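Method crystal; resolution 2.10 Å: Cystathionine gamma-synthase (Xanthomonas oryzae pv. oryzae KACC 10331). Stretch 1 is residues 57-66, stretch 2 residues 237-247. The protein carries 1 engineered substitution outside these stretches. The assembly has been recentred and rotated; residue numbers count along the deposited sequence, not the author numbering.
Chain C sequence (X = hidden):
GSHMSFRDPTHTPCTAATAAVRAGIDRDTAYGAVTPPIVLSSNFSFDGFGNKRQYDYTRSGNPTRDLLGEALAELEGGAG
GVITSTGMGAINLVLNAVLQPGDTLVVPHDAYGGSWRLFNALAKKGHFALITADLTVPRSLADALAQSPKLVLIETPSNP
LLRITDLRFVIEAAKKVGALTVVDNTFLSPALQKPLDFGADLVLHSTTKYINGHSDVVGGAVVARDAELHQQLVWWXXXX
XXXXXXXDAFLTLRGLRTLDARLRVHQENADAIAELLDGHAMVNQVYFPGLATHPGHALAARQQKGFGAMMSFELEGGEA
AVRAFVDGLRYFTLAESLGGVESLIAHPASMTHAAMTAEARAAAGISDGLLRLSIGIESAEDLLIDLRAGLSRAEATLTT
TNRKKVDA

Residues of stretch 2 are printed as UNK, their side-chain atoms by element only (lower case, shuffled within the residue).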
# COMPACT_ATOMS: atom_id res chain seq x y z
N TYR C 57 8.35 5.87 -18.54
CA TYR C 57 7.68 6.84 -17.62
C TYR C 57 6.25 6.38 -17.31
O TYR C 57 5.51 6.22 -18.37
CB TYR C 57 7.66 8.24 -18.29
CG TYR C 57 7.32 9.36 -17.35
CD1 TYR C 57 8.15 9.66 -16.25
CD2 TYR C 57 6.14 10.06 -17.51
CE1 TYR C 57 7.83 10.70 -15.37
CE2 TYR C 57 5.77 11.05 -16.61
CZ TYR C 57 6.63 11.39 -15.55
OH TYR C 57 6.26 12.44 -14.76
N THR C 58 5.84 6.29 -16.02
CA THR C 58 4.55 5.66 -15.67
C THR C 58 3.32 6.40 -16.24
O THR C 58 2.43 5.63 -16.58
CB THR C 58 4.27 5.05 -14.28
OG1 THR C 58 3.27 5.50 -13.31
CG2 THR C 58 5.47 4.36 -13.81
N ARG C 59 3.34 7.70 -16.53
CA ARG C 59 2.13 8.40 -17.02
C ARG C 59 1.78 7.72 -18.36
O ARG C 59 0.61 7.54 -18.68
CB ARG C 59 2.28 9.91 -17.22
CG ARG C 59 1.19 10.45 -18.16
CD ARG C 59 1.00 11.92 -18.18
NE ARG C 59 2.23 12.68 -17.95
CZ ARG C 59 3.17 12.91 -18.88
NH1 ARG C 59 3.02 12.36 -20.07
NH2 ARG C 59 4.25 13.67 -18.63
N SER C 60 2.81 7.27 -19.08
CA SER C 60 2.68 6.84 -20.49
C SER C 60 2.46 5.28 -20.60
O SER C 60 1.56 4.85 -21.35
CB SER C 60 3.89 7.44 -21.18
OG SER C 60 4.54 6.46 -21.87
N GLY C 61 3.14 4.48 -19.76
CA GLY C 61 3.18 3.00 -19.73
C GLY C 61 3.76 2.53 -18.38
O GLY C 61 4.77 3.12 -17.87
N ASN C 62 3.14 1.56 -17.72
CA ASN C 62 3.61 0.98 -16.42
C ASN C 62 3.20 -0.47 -16.42
O ASN C 62 2.09 -0.77 -16.87
CB ASN C 62 2.98 1.71 -15.26
CG ASN C 62 3.26 1.04 -13.95
OD1 ASN C 62 2.57 0.04 -13.68
ND2 ASN C 62 4.21 1.59 -13.18
N PRO C 63 4.10 -1.41 -16.07
CA PRO C 63 3.79 -2.84 -16.20
C PRO C 63 2.66 -3.33 -15.29
O PRO C 63 1.93 -4.23 -15.70
CB PRO C 63 5.08 -3.59 -15.86
CG PRO C 63 5.93 -2.57 -15.21
CD PRO C 63 5.49 -1.19 -15.65
N THR C 64 2.53 -2.80 -14.09
CA THR C 64 1.42 -3.23 -13.18
C THR C 64 0.07 -2.81 -13.79
O THR C 64 -0.90 -3.61 -13.81
CB THR C 64 1.62 -2.64 -11.78
OG1 THR C 64 2.88 -3.18 -11.33
CG2 THR C 64 0.43 -2.97 -10.91
N ARG C 65 0.00 -1.58 -14.29
CA ARG C 65 -1.22 -1.05 -14.94
C ARG C 65 -1.56 -1.89 -16.22
O ARG C 65 -2.69 -2.23 -16.42
CB ARG C 65 -1.07 0.44 -15.21
CG ARG C 65 -2.39 1.06 -15.66
CD ARG C 65 -2.44 2.57 -15.56
NE ARG C 65 -1.52 3.04 -16.47
CZ ARG C 65 -0.48 3.86 -16.22
NH1 ARG C 65 -0.28 4.55 -15.10
NH2 ARG C 65 0.31 4.07 -17.23
N ASP C 66 -0.55 -2.20 -17.04
CA ASP C 66 -0.68 -2.94 -18.29
C ASP C 66 -1.14 -4.38 -18.02
O ASP C 66 -1.84 -4.89 -18.82
CB ASP C 66 0.63 -2.97 -19.07
CG ASP C 66 0.85 -1.66 -19.81
OD1 ASP C 66 -0.06 -0.83 -19.82
OD2 ASP C 66 1.97 -1.44 -20.21
N UNK C 237 -4.64 9.04 -23.66
CA UNK C 237 -4.59 8.88 -22.20
C UNK C 237 -3.29 9.48 -21.64
O UNK C 237 -3.36 10.16 -20.60
c UNK C 237 -4.79 7.42 -21.78
N UNK C 238 -2.18 9.25 -22.31
CA UNK C 238 -0.84 9.81 -21.96
C UNK C 238 -0.92 11.35 -22.09
O UNK C 238 -0.56 12.06 -21.17
n UNK C 238 2.14 10.61 -23.53
c UNK C 238 0.25 9.18 -22.81
o UNK C 238 2.03 9.84 -21.42
c UNK C 238 1.59 9.86 -22.55
N UNK C 239 -1.43 11.86 -23.21
CA UNK C 239 -1.43 13.30 -23.55
C UNK C 239 -2.36 14.07 -22.59
O UNK C 239 -2.00 15.15 -22.20
c UNK C 239 -1.90 13.54 -24.96
N UNK C 240 -3.48 13.49 -22.19
CA UNK C 240 -4.47 14.14 -21.30
C UNK C 240 -4.18 13.92 -19.82
O UNK C 240 -4.81 14.57 -18.99
c UNK C 240 -6.88 15.38 -22.99
c UNK C 240 -6.41 13.96 -22.97
c UNK C 240 -5.86 13.60 -21.60
c UNK C 240 -7.60 13.03 -23.27
N UNK C 241 -3.30 12.99 -19.51
CA UNK C 241 -2.93 12.68 -18.13
C UNK C 241 -4.00 11.91 -17.39
O UNK C 241 -4.11 12.15 -16.16
N UNK C 242 -4.71 10.99 -18.07
CA UNK C 242 -5.88 10.30 -17.48
C UNK C 242 -5.53 8.91 -16.94
O UNK C 242 -6.44 8.26 -16.37
c UNK C 242 -8.61 11.06 -20.16
c UNK C 242 -6.93 10.11 -18.59
c UNK C 242 -8.47 11.80 -17.74
c UNK C 242 -7.69 11.35 -18.97
N UNK C 243 -4.32 8.39 -17.17
CA UNK C 243 -3.88 7.10 -16.62
C UNK C 243 -3.95 7.06 -15.09
O UNK C 243 -3.86 8.08 -14.43
o UNK C 243 -1.64 7.81 -16.87
c UNK C 243 -2.51 6.71 -17.15
c UNK C 243 -2.56 6.47 -18.64
N UNK C 244 -4.17 5.84 -14.60
CA UNK C 244 -4.37 5.55 -13.17
C UNK C 244 -3.04 5.20 -12.44
O UNK C 244 -2.04 4.84 -13.07
N UNK C 245 -3.14 5.12 -11.14
CA UNK C 245 -2.08 4.73 -10.19
C UNK C 245 -1.81 3.22 -10.31
O UNK C 245 -2.69 2.38 -10.33
c UNK C 245 -2.63 5.10 -8.87
o UNK C 245 -2.21 4.26 -7.84
N UNK C 246 -0.53 2.83 -10.36
CA UNK C 246 -0.16 1.42 -10.31
C UNK C 246 -0.67 0.71 -9.07
O UNK C 246 -1.03 -0.48 -9.13
c UNK C 246 0.61 3.75 -10.64
c UNK C 246 1.36 1.45 -10.24
c UNK C 246 1.68 2.76 -11.06
N UNK C 247 -0.68 1.40 -7.96
CA UNK C 247 -1.16 0.76 -6.71
C UNK C 247 -2.63 0.38 -6.93
O UNK C 247 -3.08 -0.72 -6.52
c UNK C 247 -1.26 -0.59 -2.45
c UNK C 247 -0.97 1.65 -5.50
c UNK C 247 -1.48 1.02 -4.22
c UNK C 247 -3.24 0.71 -2.60
c UNK C 247 -0.75 0.05 -3.57
c UNK C 247 -2.75 1.34 -3.73
c UNK C 247 -2.47 -0.22 -1.95

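Position 237 lies in a helix that begins earlier in the chain. It has one side-chain carbon, set sideways to stretch 1 and touching nothing there. A lone carbon means Ala237.

Position 238 has two side-chain carbons, the second carrying one oxygen and one nitrogen. Its CB points sideways, but the end of the side chain comes nearer. The side-chain oxygen at 238 lies 3.0 Å from NH1 of Arg59 and 3.0 Å from CB of Ser60, the latter a close packing contact. A carboxamide on a short stem makes the residue Asn238. NH1 of Arg59 donates a weak hydrogen bond to OD1 of Asn238. Ser60 and Asn238 also have their CA atoms 4.8 Å apart, so the backbones run near each other here.

Position 239 again has a single side-chain carbon. It points away from stretch 1, and the residue is Ala239.

Position 240 has four side-chain carbons, forked at the second. It also points away and makes no contact. This is the pattern of leucine, Leu240.

Position 241 has no side-chain atoms. Its CA packs 4.0 Å from CD of Arg59. It leaves helical geometry with a phi of 75°, a value that favours glycine. It is Gly241.

Position 242 shows four carbons forked at the second, as at Leu240. It is Leu242, turned away from stretch 1.

Position 243 has one carbon carrying an oxygen and a second carbon. Its CB points toward stretch 1 and sits over one face of the Arg65 guanidinium, 3.6 Å from CZ of Arg65. The side-chain oxygen at 243 lies 2.9 Å from the backbone O of Arg59. A branch of this kind at CB identifies Thr243. Its chi1 is p, and its OG1 donates a hydrogen bond to that Arg59 oxygen.

Position 244 has no side chain. Its backbone O accepts a hydrogen bond from NH1 of Arg65 at 2.7 Å, with a nearly straight angle of 164°. The oxygen lies at the edge of the guanidinium, near its plane. The residue is Gly244.

Position 245 has one carbon and then one oxygen. It is Ser245, which points away from stretch 1. It is an N-cap, and its side chain caps a backbone N just past the stretch.

Position 246 has three carbons that close a ring onto the backbone N. One ring carbon at 246 lies 3.5 Å from ND2 of Asn62 and 3.9 Å from OG1 of Thr58. The backbone O of 246 is 3.4 Å from CG2 of Thr64. The closed ring makes it Pro246.

Position 247 has one carbon followed by a ring of six carbons. It is Phe247, pointing away.

The contact buries 509 Å² and relies on two arginines. Arg59 donates weakly to Asn238 OD1, and its CD packs against Gly241 CA. The Arg65 guanidinium ties the stretches together: NH1 donates to Gly244 O, and NH2 donates to Thr58 O, 2.7 Å away. Thr243 serves both arginines, bonding one backbone and covering the other guanidinium. Pro246 adds packing against Thr58, Asn62 and Thr64.

Stretch 2 (237-247) ANALGLTGSPF
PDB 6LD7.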